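Local coordinates for protein quinone oxidoreductase (Coxiella burnetii, PDB 3TQH) that binds NADPH and probably uses it to reduce quinones, as a member of the medium-chain dehydrogenase/reductase superfamily, at residues 134-143 / 268-279; 178-186 / 197-208. All blocks are in the same frame, centred on the assembly; numbering follows the deposited sequence.

Following the chain from the N terminus, residues 134-143 come first, on helix 135-147; their partner, 268-279, arrives only 125 residues later, so contact 1 closes a very long loop and joins that helix to helix 272-283 and the residues leading into it. The loop holds all six strands of the parallel nucleotide-binding sheet, and contact 2 is nested inside it. There 178-186 and 197-208 meet across just one intervening helix, 186-195, pairing strand 199-202, at one edge of the sheet, with strand 179-184. The centres lie about 25 Å apart and the two do not touch, but the same NADPH spans both: contact 1 meets its nicotinamide end, contact 2 its adenine and 2'-phosphate.

Contact 1. Residues 134-143 / 268-279; sequences LPTAGLTALQ and KQFNIEELHYLG. With NDP (NADPH dihydro-nicotinamide-adenine-dinucleotide phosphate), chain B.
Q143 sends its amide across to the loop and the first turn of helix 272-283, where three nearly straight bonds hold it flat. Q143 OE1 takes Q269 N on an in-plane lone pair at 3.1 Å, while Q143 NE2 gives one N-H to Q269 O (2.8 Å) and the other to E274 OE1 (2.9 Å). An extended chain beyond CG (chi2 168°) carries the amide that far. This polar strip borders the more open side, where Q269 and Y277 meet solvent and Y277 touches L142 CD2 only lightly.

The inner side is tight. L278 pushes CD1 against the backbone of G138, 3.3 Å from its C, and L139 CD2 packs on E274 CB at 3.8 Å. T136, T140 and K268 line the nicotinamide end of the NADPH pocket: K268 N donates to the carboxamide O7N of NADPH (2.7 Å), and T140 OG1 lies 3.2 Å from C4N, the hydride-carrying carbon. K268 NZ bonds T136 OG1 only weakly; D74 is that hydroxyl's stronger partner.

The two helix segments cross at 106°, with axes 9.9 Å apart. Helix 164-175 packs on A137, A141 and L278, strand 94-98 touches L134 to T136, and strand 119-121 lies against L275.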
loop_
_atom_site.group_PDB
_atom_site.type_symbol
_atom_site.label_atom_id
_atom_site.label_comp_id
_atom_site.label_asym_id
_atom_site.label_seq_id
_atom_site.Cartn_x
_atom_site.Cartn_y
_atom_site.Cartn_z
ATOM N N LEU A 134 -3.171 -2.385 6.789
ATOM C CA LEU A 134 -4.130 -1.408 6.281
ATOM C C LEU A 134 -3.563 -0.059 5.791
ATOM O O LEU A 134 -3.989 0.419 4.745
ATOM C CB LEU A 134 -5.206 -1.159 7.347
ATOM C CG LEU A 134 -6.458 -0.381 6.939
ATOM C CD1 LEU A 134 -7.215 -1.070 5.809
ATOM C CD2 LEU A 134 -7.352 -0.185 8.148
ATOM N N PRO A 135 -2.632 0.570 6.541
ATOM C CA PRO A 135 -2.311 1.980 6.273
ATOM C C PRO A 135 -1.931 2.354 4.832
ATOM O O PRO A 135 -2.621 3.171 4.225
ATOM C CB PRO A 135 -1.150 2.255 7.235
ATOM C CG PRO A 135 -1.406 1.351 8.362
ATOM C CD PRO A 135 -1.915 0.091 7.735
ATOM N N THR A 136 -0.870 1.768 4.279
ATOM C CA THR A 136 -0.442 2.141 2.930
ATOM C C THR A 136 -1.491 1.757 1.882
ATOM O O THR A 136 -1.958 2.614 1.132
ATOM C CB THR A 136 0.939 1.544 2.550
ATOM O OG1 THR A 136 1.967 2.202 3.302
ATOM C CG2 THR A 136 1.217 1.740 1.056
ATOM N N ALA A 137 -1.863 0.478 1.850
ATOM C CA ALA A 137 -2.799 -0.039 0.840
ATOM C C ALA A 137 -4.140 0.671 0.893
ATOM O O ALA A 137 -4.665 1.095 -0.135
ATOM C CB ALA A 137 -3.002 -1.539 1.011
ATOM N N GLY A 138 -4.680 0.810 2.098
ATOM C CA GLY A 138 -5.983 1.431 2.301
ATOM C C GLY A 138 -6.015 2.912 1.990
ATOM O O GLY A 138 -6.943 3.392 1.334
ATOM N N LEU A 139 -5.019 3.646 2.476
ATOM C CA LEU A 139 -4.966 5.085 2.235
ATOM C C LEU A 139 -4.765 5.363 0.754
ATOM O O LEU A 139 -5.300 6.339 0.232
ATOM C CB LEU A 139 -3.865 5.762 3.056
ATOM C CG LEU A 139 -4.109 5.903 4.563
ATOM C CD1 LEU A 139 -2.817 6.306 5.288
ATOM C CD2 LEU A 139 -5.238 6.899 4.857
ATOM N N THR A 140 -4.004 4.509 0.074
ATOM C CA THR A 140 -3.788 4.677 -1.356
ATOM C C THR A 140 -5.079 4.418 -2.135
ATOM O O THR A 140 -5.486 5.229 -2.970
ATOM C CB THR A 140 -2.673 3.767 -1.880
ATOM O OG1 THR A 140 -1.494 3.951 -1.089
ATOM C CG2 THR A 140 -2.361 4.100 -3.325
ATOM N N ALA A 141 -5.729 3.296 -1.853
ATOM C CA ALA A 141 -7.000 2.971 -2.493
ATOM C C ALA A 141 -7.971 4.144 -2.373
ATOM O O ALA A 141 -8.521 4.598 -3.368
ATOM C CB ALA A 141 -7.593 1.718 -1.874
ATOM N N LEU A 142 -8.148 4.654 -1.157
ATOM C CA LEU A 142 -9.128 5.711 -0.898
ATOM C C LEU A 142 -8.778 7.016 -1.609
ATOM O O LEU A 142 -9.620 7.627 -2.268
ATOM C CB LEU A 142 -9.243 5.960 0.608
ATOM C CG LEU A 142 -10.383 6.849 1.106
ATOM C CD1 LEU A 142 -11.750 6.365 0.584
ATOM C CD2 LEU A 142 -10.369 6.905 2.632
ATOM N N GLN A 143 -7.527 7.437 -1.474
ATOM C CA GLN A 143 -7.078 8.697 -2.052
ATOM C C GLN A 143 -7.044 8.668 -3.580
ATOM O O GLN A 143 -7.219 9.701 -4.220
ATOM C CB GLN A 143 -5.725 9.089 -1.470
ATOM C CG GLN A 143 -5.813 9.460 0.010
ATOM C CD GLN A 143 -4.461 9.573 0.687
ATOM O OE1 GLN A 143 -3.419 9.566 0.033
ATOM N NE2 GLN A 143 -4.474 9.684 2.003
ATOM N N LYS A 268 0.679 8.849 -1.832
ATOM C CA LYS A 268 -0.032 8.542 -0.597
ATOM C C LYS A 268 0.411 9.462 0.534
ATOM O O LYS A 268 1.601 9.571 0.822
ATOM C CB LYS A 268 0.216 7.080 -0.195
ATOM C CG LYS A 268 -0.334 6.697 1.192
ATOM C CD LYS A 268 0.590 5.724 1.913
ATOM C CE LYS A 268 1.868 6.377 2.419
ATOM N NZ LYS A 268 2.996 5.386 2.516
ATOM N N GLN A 269 -0.557 10.123 1.161
ATOM C CA GLN A 269 -0.307 10.946 2.337
ATOM C C GLN A 269 -0.967 10.312 3.559
ATOM O O GLN A 269 -2.019 9.679 3.442
ATOM C CB GLN A 269 -0.877 12.352 2.135
ATOM C CG GLN A 269 -0.242 13.148 1.009
ATOM C CD GLN A 269 -0.897 14.509 0.838
ATOM O OE1 GLN A 269 -1.067 15.257 1.805
ATOM N NE2 GLN A 269 -1.271 14.837 -0.394
ATOM N N PHE A 270 -0.359 10.490 4.729
ATOM C CA PHE A 270 -0.989 10.040 5.964
ATOM C C PHE A 270 -2.150 10.958 6.335
ATOM O O PHE A 270 -1.978 12.172 6.444
ATOM C CB PHE A 270 0.001 9.964 7.125
ATOM C CG PHE A 270 -0.528 9.179 8.295
ATOM C CD1 PHE A 270 -0.470 7.789 8.293
ATOM C CD2 PHE A 270 -1.130 9.822 9.368
ATOM C CE1 PHE A 270 -0.974 7.052 9.348
ATOM C CE2 PHE A 270 -1.637 9.090 10.443
ATOM C CZ PHE A 270 -1.562 7.700 10.429
ATOM N N ASN A 271 -3.331 10.372 6.516
ATOM C CA ASN A 271 -4.506 11.117 6.953
ATOM C C ASN A 271 -5.196 10.434 8.132
ATOM O O ASN A 271 -5.780 9.359 7.995
ATOM C CB ASN A 271 -5.489 11.312 5.795
ATOM C CG ASN A 271 -6.622 12.278 6.149
ATOM O OD1 ASN A 271 -7.488 11.970 6.974
ATOM N ND2 ASN A 271 -6.612 13.454 5.529
ATOM N N ILE A 272 -5.136 11.089 9.287
ATOM C CA ILE A 272 -5.699 10.560 10.527
ATOM C C ILE A 272 -7.188 10.215 10.388
ATOM O O ILE A 272 -7.619 9.136 10.794
ATOM C CB ILE A 272 -5.483 11.554 11.691
ATOM C CG1 ILE A 272 -3.986 11.645 12.026
ATOM C CG2 ILE A 272 -6.272 11.129 12.919
ATOM C CD1 ILE A 272 -3.635 12.698 13.051
ATOM N N GLU A 273 -7.957 11.126 9.791
ATOM C CA GLU A 273 -9.406 10.957 9.649
ATOM C C GLU A 273 -9.771 9.798 8.708
ATOM O O GLU A 273 -10.698 9.039 8.992
ATOM C CB GLU A 273 -10.061 12.258 9.168
ATOM C CG GLU A 273 -10.131 13.381 10.224
ATOM C CD GLU A 273 -8.783 14.060 10.527
ATOM O OE1 GLU A 273 -7.840 13.972 9.697
ATOM O OE2 GLU A 273 -8.675 14.688 11.606
ATOM N N GLU A 274 -9.037 9.663 7.606
ATOM C CA GLU A 274 -9.276 8.579 6.648
ATOM C C GLU A 274 -8.901 7.204 7.199
ATOM O O GLU A 274 -9.633 6.242 7.002
ATOM C CB GLU A 274 -8.522 8.828 5.339
ATOM C CG GLU A 274 -9.031 10.035 4.566
ATOM C CD GLU A 274 -8.259 10.294 3.281
ATOM O OE1 GLU A 274 -7.147 9.747 3.123
ATOM O OE2 GLU A 274 -8.772 11.053 2.429
ATOM N N LEU A 275 -7.765 7.111 7.882
ATOM C CA LEU A 275 -7.329 5.852 8.469
ATOM C C LEU A 275 -8.257 5.411 9.612
ATOM O O LEU A 275 -8.555 4.228 9.738
ATOM C CB LEU A 275 -5.876 5.949 8.944
ATOM C CG LEU A 275 -5.201 4.629 9.350
ATOM C CD1 LEU A 275 -5.246 3.604 8.229
ATOM C CD2 LEU A 275 -3.772 4.887 9.789
ATOM N N HIS A 276 -8.696 6.360 10.438
ATOM C CA HIS A 276 -9.768 6.128 11.418
ATOM C C HIS A 276 -10.975 5.494 10.729
ATOM O O HIS A 276 -11.542 4.506 11.215
ATOM C CB HIS A 276 -10.238 7.451 12.050
ATOM C CG HIS A 276 -9.545 7.819 13.328
ATOM N ND1 HIS A 276 -9.487 6.978 14.419
ATOM C CD2 HIS A 276 -8.940 8.971 13.712
ATOM C CE1 HIS A 276 -8.846 7.581 15.407
ATOM N NE2 HIS A 276 -8.506 8.792 15.005
ATOM N N TYR A 277 -11.353 6.088 9.598
ATOM C CA TYR A 277 -12.500 5.646 8.806
ATOM C C TYR A 277 -12.294 4.234 8.256
ATOM O O TYR A 277 -13.147 3.368 8.438
ATOM C CB TYR A 277 -12.768 6.648 7.670
ATOM C CG TYR A 277 -13.816 6.212 6.677
ATOM C CD1 TYR A 277 -15.168 6.229 7.010
ATOM C CD2 TYR A 277 -13.460 5.799 5.401
ATOM C CE1 TYR A 277 -16.136 5.835 6.101
ATOM C CE2 TYR A 277 -14.427 5.403 4.480
ATOM C CZ TYR A 277 -15.759 5.421 4.841
ATOM O OH TYR A 277 -16.713 5.029 3.938
ATOM N N LEU A 278 -11.153 4.007 7.607
ATOM C CA LEU A 278 -10.834 2.694 7.046
ATOM C C LEU A 278 -10.789 1.609 8.123
ATOM O O LEU A 278 -11.297 0.508 7.918
ATOM C CB LEU A 278 -9.506 2.736 6.289
ATOM C CG LEU A 278 -9.497 3.586 5.017
ATOM C CD1 LEU A 278 -8.092 3.643 4.437
ATOM C CD2 LEU A 278 -10.487 3.052 3.995
ATOM N N GLY A 279 -10.183 1.927 9.263
ATOM C CA GLY A 279 -10.095 0.985 10.367
ATOM C C GLY A 279 -11.446 0.635 10.971
ATOM O O GLY A 279 -11.671 -0.501 11.385
HETATM P PA NDP B . 0.653 -5.733 -5.428
HETATM O O1A NDP B . 1.960 -6.411 -5.530
HETATM O O2A NDP B . -0.044 -6.087 -4.177
HETATM O O5B NDP B . -0.279 -6.135 -6.674
HETATM C C5B NDP B . -0.275 -7.473 -7.130
HETATM C C4B NDP B . -1.426 -7.692 -8.099
HETATM O O4B NDP B . -1.088 -7.148 -9.358
HETATM C C3B NDP B . -1.765 -9.157 -8.348
HETATM O O3B NDP B . -2.987 -9.475 -7.717
HETATM C C2B NDP B . -1.850 -9.298 -9.864
HETATM O O2B NDP B . -3.045 -9.912 -10.293
HETATM C C1B NDP B . -1.793 -7.859 -10.348
HETATM N N9A NDP B . -1.120 -7.671 -11.643
HETATM C C8A NDP B . 0.199 -7.919 -11.933
HETATM N N7A NDP B . 0.424 -7.590 -13.221
HETATM C C5A NDP B . -0.728 -7.136 -13.756
HETATM C C6A NDP B . -1.040 -6.681 -15.030
HETATM N N6A NDP B . -0.102 -6.648 -15.962
HETATM N N1A NDP B . -2.324 -6.273 -15.312
HETATM C C2A NDP B . -3.291 -6.316 -14.318
HETATM N N3A NDP B . -2.980 -6.764 -13.046
HETATM C C4A NDP B . -1.711 -7.173 -12.774
HETATM O O3 NDP B . 0.831 -4.138 -5.571
HETATM P PN NDP B . 0.041 -2.996 -4.747
HETATM O O1N NDP B . 0.556 -2.959 -3.362
HETATM O O2N NDP B . -1.411 -3.064 -4.962
HETATM O O5D NDP B . 0.601 -1.696 -5.508
HETATM C C5D NDP B . 0.485 -1.545 -6.910
HETATM C C4D NDP B . 1.442 -0.460 -7.392
HETATM O O4D NDP B . 1.115 0.780 -6.792
HETATM C C3D NDP B . 2.882 -0.780 -7.021
HETATM O O3D NDP B . 3.717 -0.534 -8.130
HETATM C C2D NDP B . 3.186 0.151 -5.866
HETATM O O2D NDP B . 4.557 0.495 -5.789
HETATM C C1D NDP B . 2.263 1.336 -6.169
HETATM N N1N NDP B . 1.862 2.141 -4.992
HETATM C C2N NDP B . 2.017 3.503 -5.069
HETATM C C3N NDP B . 1.726 4.345 -3.998
HETATM C C7N NDP B . 1.900 5.832 -4.099
HETATM O O7N NDP B . 1.599 6.625 -2.971
HETATM N N7N NDP B . 2.340 6.370 -5.235
HETATM C C4N NDP B . 1.229 3.723 -2.723
HETATM C C5N NDP B . 1.071 2.236 -2.707
HETATM C C6N NDP B . 1.396 1.519 -3.855
HETATM P P2B NDP B . -3.045 -11.402 -10.907
HETATM O O1X NDP B . -4.473 -11.877 -10.989
HETATM O O2X NDP B . -2.269 -12.334 -10.008
HETATM O O3X NDP B . -2.444 -11.432 -12.287
#

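Contact 2. Residues 178-186 / 197-208; sequences TTVITTASK and AEQCINYHEEDF. With NDP (NADPH dihydro-nicotinamide-adenine-dinucleotide phosphate), chain B.
Y203 and S185 grip the 2'-phosphate of NADPH together, at the C-terminal ends of two parallel strands in a Rossmann-type beta-alpha-beta unit. Y203 OH and S185 OG both donate to O3X, at 2.5 and 2.9 Å, while S185 N gives a nearly straight bond to O1X (2.6 Å, 169°). Two hydroxyls and a backbone amide on this group are consistent with recognition of the phosphate that sets NADPH apart from NADH. The Y203 ring lays one face under the adenine, with NADPH N1A 3.4 Å above the ring plane, over its centre, and turns an edge to A184. A chi1 of 69° sets Y203 CG between the backbone N and the carbonyl carbon, which brings the ring alongside A184, near the end of strand 179-184.

Behind this shell the strands run in register, I181 beside Q199 and T183 beside I201. The ladder alternates: T182 N donates to Q199 O, I201 N to T182 O (2.8 Å), and A184 N to I201 O. I181 CG2 packs on I201 CD1 on one face of the sheet; T182 CG2 meets C200 SG on the other, where L192 of the crossover helix covers them. T183 OG1, near adenine C2A, is held by H159 and A160. Farther along, N202 OD1 accepts from H204 N in an Asx turn, the donor 36° above the carbonyl plane at 3.2 Å.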
loop_
_atom_site.group_PDB
_atom_site.type_symbol
_atom_site.label_atom_id
_atom_site.label_comp_id
_atom_site.label_asym_id
_atom_site.label_seq_id
_atom_site.Cartn_x
_atom_site.Cartn_y
_atom_site.Cartn_z
ATOM N N THR A 178 -20.396 2.600 -7.502
ATOM C CA THR A 178 -19.876 2.620 -8.865
ATOM C C THR A 178 -19.882 1.233 -9.496
ATOM O O THR A 178 -19.846 0.221 -8.797
ATOM C CB THR A 178 -18.451 3.193 -8.909
ATOM O OG1 THR A 178 -17.540 2.284 -8.284
ATOM C CG2 THR A 178 -18.404 4.530 -8.199
ATOM N N THR A 179 -19.956 1.201 -10.825
ATOM C CA THR A 179 -19.760 -0.028 -11.588
ATOM C C THR A 179 -18.258 -0.274 -11.672
ATOM O O THR A 179 -17.529 0.574 -12.182
ATOM C CB THR A 179 -20.332 0.104 -13.007
ATOM O OG1 THR A 179 -21.714 0.468 -12.930
ATOM C CG2 THR A 179 -20.184 -1.199 -13.775
ATOM N N VAL A 180 -17.803 -1.420 -11.162
ATOM C CA VAL A 180 -16.378 -1.713 -11.060
ATOM C C VAL A 180 -15.965 -2.770 -12.078
ATOM O O VAL A 180 -16.476 -3.893 -12.064
ATOM C CB VAL A 180 -15.985 -2.172 -9.636
ATOM C CG1 VAL A 180 -14.561 -2.734 -9.610
ATOM C CG2 VAL A 180 -16.100 -1.011 -8.663
ATOM N N ILE A 181 -15.052 -2.375 -12.962
ATOM C CA ILE A 181 -14.392 -3.273 -13.900
ATOM C C ILE A 181 -12.974 -3.445 -13.382
ATOM O O ILE A 181 -12.380 -2.492 -12.872
ATOM C CB ILE A 181 -14.323 -2.671 -15.332
ATOM C CG1 ILE A 181 -15.696 -2.169 -15.789
ATOM C CG2 ILE A 181 -13.783 -3.697 -16.314
ATOM C CD1 ILE A 181 -15.691 -1.480 -17.164
ATOM N N THR A 182 -12.415 -4.642 -13.504
ATOM C CA THR A 182 -11.043 -4.852 -13.049
ATOM C C THR A 182 -10.310 -5.864 -13.901
ATOM O O THR A 182 -10.935 -6.634 -14.622
ATOM C CB THR A 182 -10.998 -5.306 -11.567
ATOM O OG1 THR A 182 -9.634 -5.360 -11.128
ATOM C CG2 THR A 182 -11.644 -6.684 -11.393
ATOM N N THR A 183 -8.983 -5.857 -13.802
ATOM C CA THR A 183 -8.143 -6.827 -14.502
ATOM C C THR A 183 -7.440 -7.756 -13.512
ATOM O O THR A 183 -6.850 -7.298 -12.535
ATOM C CB THR A 183 -7.098 -6.137 -15.407
ATOM O OG1 THR A 183 -6.406 -5.126 -14.667
ATOM C CG2 THR A 183 -7.772 -5.499 -16.615
ATOM N N ALA A 184 -7.512 -9.059 -13.778
ATOM C CA ALA A 184 -6.843 -10.060 -12.958
ATOM C C ALA A 184 -6.725 -11.402 -13.691
ATOM O O ALA A 184 -7.340 -11.607 -14.736
ATOM C CB ALA A 184 -7.595 -10.239 -11.665
ATOM N N SER A 185 -5.929 -12.311 -13.134
ATOM C CA SER A 185 -5.877 -13.702 -13.606
ATOM C C SER A 185 -7.235 -14.382 -13.463
ATOM O O SER A 185 -8.034 -14.003 -12.610
ATOM C CB SER A 185 -4.846 -14.507 -12.806
ATOM O OG SER A 185 -3.544 -14.004 -13.021
ATOM N N LYS A 186 -7.476 -15.389 -14.296
ATOM C CA LYS A 186 -8.668 -16.235 -14.190
ATOM C C LYS A 186 -8.829 -16.747 -12.760
ATOM O O LYS A 186 -9.938 -16.807 -12.229
ATOM C CB LYS A 186 -8.567 -17.424 -15.161
ATOM C CG LYS A 186 -9.758 -18.380 -15.126
ATOM C CD LYS A 186 -9.536 -19.597 -16.034
ATOM C CE LYS A 186 -10.550 -20.713 -15.750
ATOM N NZ LYS A 186 -10.202 -22.001 -16.423
ATOM N N ALA A 197 -16.657 -6.585 -7.783
ATOM C CA ALA A 197 -16.410 -6.334 -9.201
ATOM C C ALA A 197 -17.595 -6.838 -10.028
ATOM O O ALA A 197 -18.114 -7.922 -9.774
ATOM C CB ALA A 197 -15.118 -7.008 -9.650
ATOM N N GLU A 198 -18.032 -6.041 -10.999
ATOM C CA GLU A 198 -19.082 -6.456 -11.928
ATOM C C GLU A 198 -18.490 -7.226 -13.103
ATOM O O GLU A 198 -19.105 -8.162 -13.605
ATOM C CB GLU A 198 -19.848 -5.247 -12.460
ATOM C CG GLU A 198 -21.192 -5.615 -13.085
ATOM C CD GLU A 198 -21.641 -4.631 -14.143
ATOM O OE1 GLU A 198 -20.956 -4.524 -15.187
ATOM O OE2 GLU A 198 -22.688 -3.977 -13.936
ATOM N N GLN A 199 -17.307 -6.808 -13.544
ATOM C CA GLN A 199 -16.600 -7.463 -14.641
ATOM C C GLN A 199 -15.140 -7.667 -14.256
ATOM O O GLN A 199 -14.473 -6.733 -13.807
ATOM C CB GLN A 199 -16.694 -6.617 -15.914
ATOM C CG GLN A 199 -16.015 -7.218 -17.145
ATOM C CD GLN A 199 -16.166 -6.344 -18.384
ATOM O OE1 GLN A 199 -16.541 -5.177 -18.289
ATOM N NE2 GLN A 199 -15.873 -6.908 -19.551
ATOM N N CYS A 200 -14.656 -8.892 -14.427
ATOM C CA CYS A 200 -13.245 -9.203 -14.254
ATOM C C CYS A 200 -12.643 -9.632 -15.583
ATOM O O CYS A 200 -12.952 -10.705 -16.091
ATOM C CB CYS A 200 -13.080 -10.317 -13.239
ATOM S SG CYS A 200 -13.727 -9.873 -11.661
ATOM N N ILE A 201 -11.783 -8.790 -16.135
ATOM C CA ILE A 201 -11.157 -9.059 -17.427
ATOM C C ILE A 201 -9.896 -9.901 -17.238
ATOM O O ILE A 201 -9.004 -9.527 -16.477
ATOM C CB ILE A 201 -10.779 -7.749 -18.153
ATOM C CG1 ILE A 201 -12.010 -6.842 -18.296
ATOM C CG2 ILE A 201 -10.171 -8.056 -19.519
ATOM C CD1 ILE A 201 -11.706 -5.479 -18.856
ATOM N N ASN A 202 -9.837 -11.040 -17.921
ATOM C CA ASN A 202 -8.638 -11.868 -17.938
ATOM C C ASN A 202 -7.638 -11.254 -18.898
ATOM O O ASN A 202 -7.727 -11.455 -20.112
ATOM C CB ASN A 202 -8.961 -13.307 -18.352
ATOM C CG ASN A 202 -7.737 -14.207 -18.330
ATOM O OD1 ASN A 202 -6.609 -13.741 -18.151
ATOM N ND2 ASN A 202 -7.950 -15.502 -18.511
ATOM N N TYR A 203 -6.683 -10.510 -18.345
ATOM C CA TYR A 203 -5.762 -9.708 -19.160
ATOM C C TYR A 203 -4.688 -10.510 -19.900
ATOM O O TYR A 203 -3.990 -9.961 -20.749
ATOM C CB TYR A 203 -5.120 -8.592 -18.323
ATOM C CG TYR A 203 -4.142 -9.054 -17.270
ATOM C CD1 TYR A 203 -2.764 -9.055 -17.515
ATOM C CD2 TYR A 203 -4.588 -9.474 -16.022
ATOM C CE1 TYR A 203 -1.865 -9.478 -16.539
ATOM C CE2 TYR A 203 -3.699 -9.888 -15.045
ATOM C CZ TYR A 203 -2.347 -9.889 -15.301
ATOM O OH TYR A 203 -1.486 -10.302 -14.313
ATOM N N HIS A 204 -4.567 -11.801 -19.592
ATOM C CA HIS A 204 -3.682 -12.700 -20.345
ATOM C C HIS A 204 -4.313 -13.169 -21.645
ATOM O O HIS A 204 -3.609 -13.550 -22.578
ATOM C CB HIS A 204 -3.323 -13.940 -19.522
ATOM C CG HIS A 204 -2.667 -13.630 -18.216
ATOM N ND1 HIS A 204 -1.548 -12.834 -18.118
ATOM C CD2 HIS A 204 -2.974 -14.009 -16.953
ATOM C CE1 HIS A 204 -1.194 -12.733 -16.848
ATOM N NE2 HIS A 204 -2.041 -13.441 -16.121
ATOM N N GLU A 205 -5.640 -13.150 -21.701
ATOM C CA GLU A 205 -6.381 -13.808 -22.780
ATOM C C GLU A 205 -6.580 -12.879 -23.980
ATOM O O GLU A 205 -6.572 -13.326 -25.119
ATOM C CB GLU A 205 -7.729 -14.298 -22.244
ATOM C CG GLU A 205 -8.221 -15.583 -22.875
ATOM C CD GLU A 205 -9.359 -16.244 -22.084
ATOM O OE1 GLU A 205 -9.988 -15.556 -21.232
ATOM O OE2 GLU A 205 -9.617 -17.453 -22.324
ATOM N N GLU A 206 -6.768 -11.588 -23.711
ATOM C CA GLU A 206 -6.887 -10.578 -24.764
ATOM C C GLU A 206 -6.571 -9.185 -24.222
ATOM O O GLU A 206 -6.512 -8.975 -23.010
ATOM C CB GLU A 206 -8.299 -10.570 -25.364
ATOM C CG GLU A 206 -9.388 -10.024 -24.414
ATOM C CD GLU A 206 -10.752 -9.842 -25.084
ATOM O OE1 GLU A 206 -10.861 -9.998 -26.329
ATOM O OE2 GLU A 206 -11.721 -9.542 -24.347
ATOM N N ASP A 207 -6.376 -8.248 -25.144
ATOM C CA ASP A 207 -6.228 -6.833 -24.826
ATOM C C ASP A 207 -7.428 -6.406 -23.984
ATOM O O ASP A 207 -8.572 -6.567 -24.404
ATOM C CB ASP A 207 -6.139 -6.028 -26.133
ATOM C CG ASP A 207 -6.093 -4.511 -25.918
ATOM O OD1 ASP A 207 -5.799 -4.038 -24.793
ATOM O OD2 ASP A 207 -6.355 -3.782 -26.910
ATOM N N PHE A 208 -7.164 -5.884 -22.790
ATOM C CA PHE A 208 -8.237 -5.526 -21.864
ATOM C C PHE A 208 -9.177 -4.480 -22.450
ATOM O O PHE A 208 -10.352 -4.443 -22.089
ATOM C CB PHE A 208 -7.683 -5.062 -20.510
ATOM C CG PHE A 208 -6.996 -3.731 -20.553
ATOM C CD1 PHE A 208 -7.725 -2.552 -20.394
ATOM C CD2 PHE A 208 -5.629 -3.651 -20.749
ATOM C CE1 PHE A 208 -7.105 -1.317 -20.443
ATOM C CE2 PHE A 208 -4.995 -2.421 -20.793
ATOM C CZ PHE A 208 -5.736 -1.243 -20.643
HETATM P PA NDP B . 0.653 -5.733 -5.428
HETATM O O1A NDP B . 1.960 -6.411 -5.530
HETATM O O2A NDP B . -0.044 -6.087 -4.177
HETATM O O5B NDP B . -0.279 -6.135 -6.674
HETATM C C5B NDP B . -0.275 -7.473 -7.130
HETATM C C4B NDP B . -1.426 -7.692 -8.099
HETATM O O4B NDP B . -1.088 -7.148 -9.358
HETATM C C3B NDP B . -1.765 -9.157 -8.348
HETATM O O3B NDP B . -2.987 -9.475 -7.717
HETATM C C2B NDP B . -1.850 -9.298 -9.864
HETATM O O2B NDP B . -3.045 -9.912 -10.293
HETATM C C1B NDP B . -1.793 -7.859 -10.348
HETATM N N9A NDP B . -1.120 -7.671 -11.643
HETATM C C8A NDP B . 0.199 -7.919 -11.933
HETATM N N7A NDP B . 0.424 -7.590 -13.221
HETATM C C5A NDP B . -0.728 -7.136 -13.756
HETATM C C6A NDP B . -1.040 -6.681 -15.030
HETATM N N6A NDP B . -0.102 -6.648 -15.962
HETATM N N1A NDP B . -2.324 -6.273 -15.312
HETATM C C2A NDP B . -3.291 -6.316 -14.318
HETATM N N3A NDP B . -2.980 -6.764 -13.046
HETATM C C4A NDP B . -1.711 -7.173 -12.774
HETATM O O3 NDP B . 0.831 -4.138 -5.571
HETATM P PN NDP B . 0.041 -2.996 -4.747
HETATM O O1N NDP B . 0.556 -2.959 -3.362
HETATM O O2N NDP B . -1.411 -3.064 -4.962
HETATM O O5D NDP B . 0.601 -1.696 -5.508
HETATM C C5D NDP B . 0.485 -1.545 -6.910
HETATM C C4D NDP B . 1.442 -0.460 -7.392
HETATM O O4D NDP B . 1.115 0.780 -6.792
HETATM C C3D NDP B . 2.882 -0.780 -7.021
HETATM O O3D NDP B . 3.717 -0.534 -8.130
HETATM C C2D NDP B . 3.186 0.151 -5.866
HETATM O O2D NDP B . 4.557 0.495 -5.789
HETATM C C1D NDP B . 2.263 1.336 -6.169
HETATM N N1N NDP B . 1.862 2.141 -4.992
HETATM C C2N NDP B . 2.017 3.503 -5.069
HETATM C C3N NDP B . 1.726 4.345 -3.998
HETATM C C7N NDP B . 1.900 5.832 -4.099
HETATM O O7N NDP B . 1.599 6.625 -2.971
HETATM N N7N NDP B . 2.340 6.370 -5.235
HETATM C C4N NDP B . 1.229 3.723 -2.723
HETATM C C5N NDP B . 1.071 2.236 -2.707
HETATM C C6N NDP B . 1.396 1.519 -3.855
HETATM P P2B NDP B . -3.045 -11.402 -10.907
HETATM O O1X NDP B . -4.473 -11.877 -10.989
HETATM O O2X NDP B . -2.269 -12.334 -10.008
HETATM O O3X NDP B . -2.444 -11.432 -12.287
HETATM O O HOH W 1 -5.566 -16.087 -16.409
#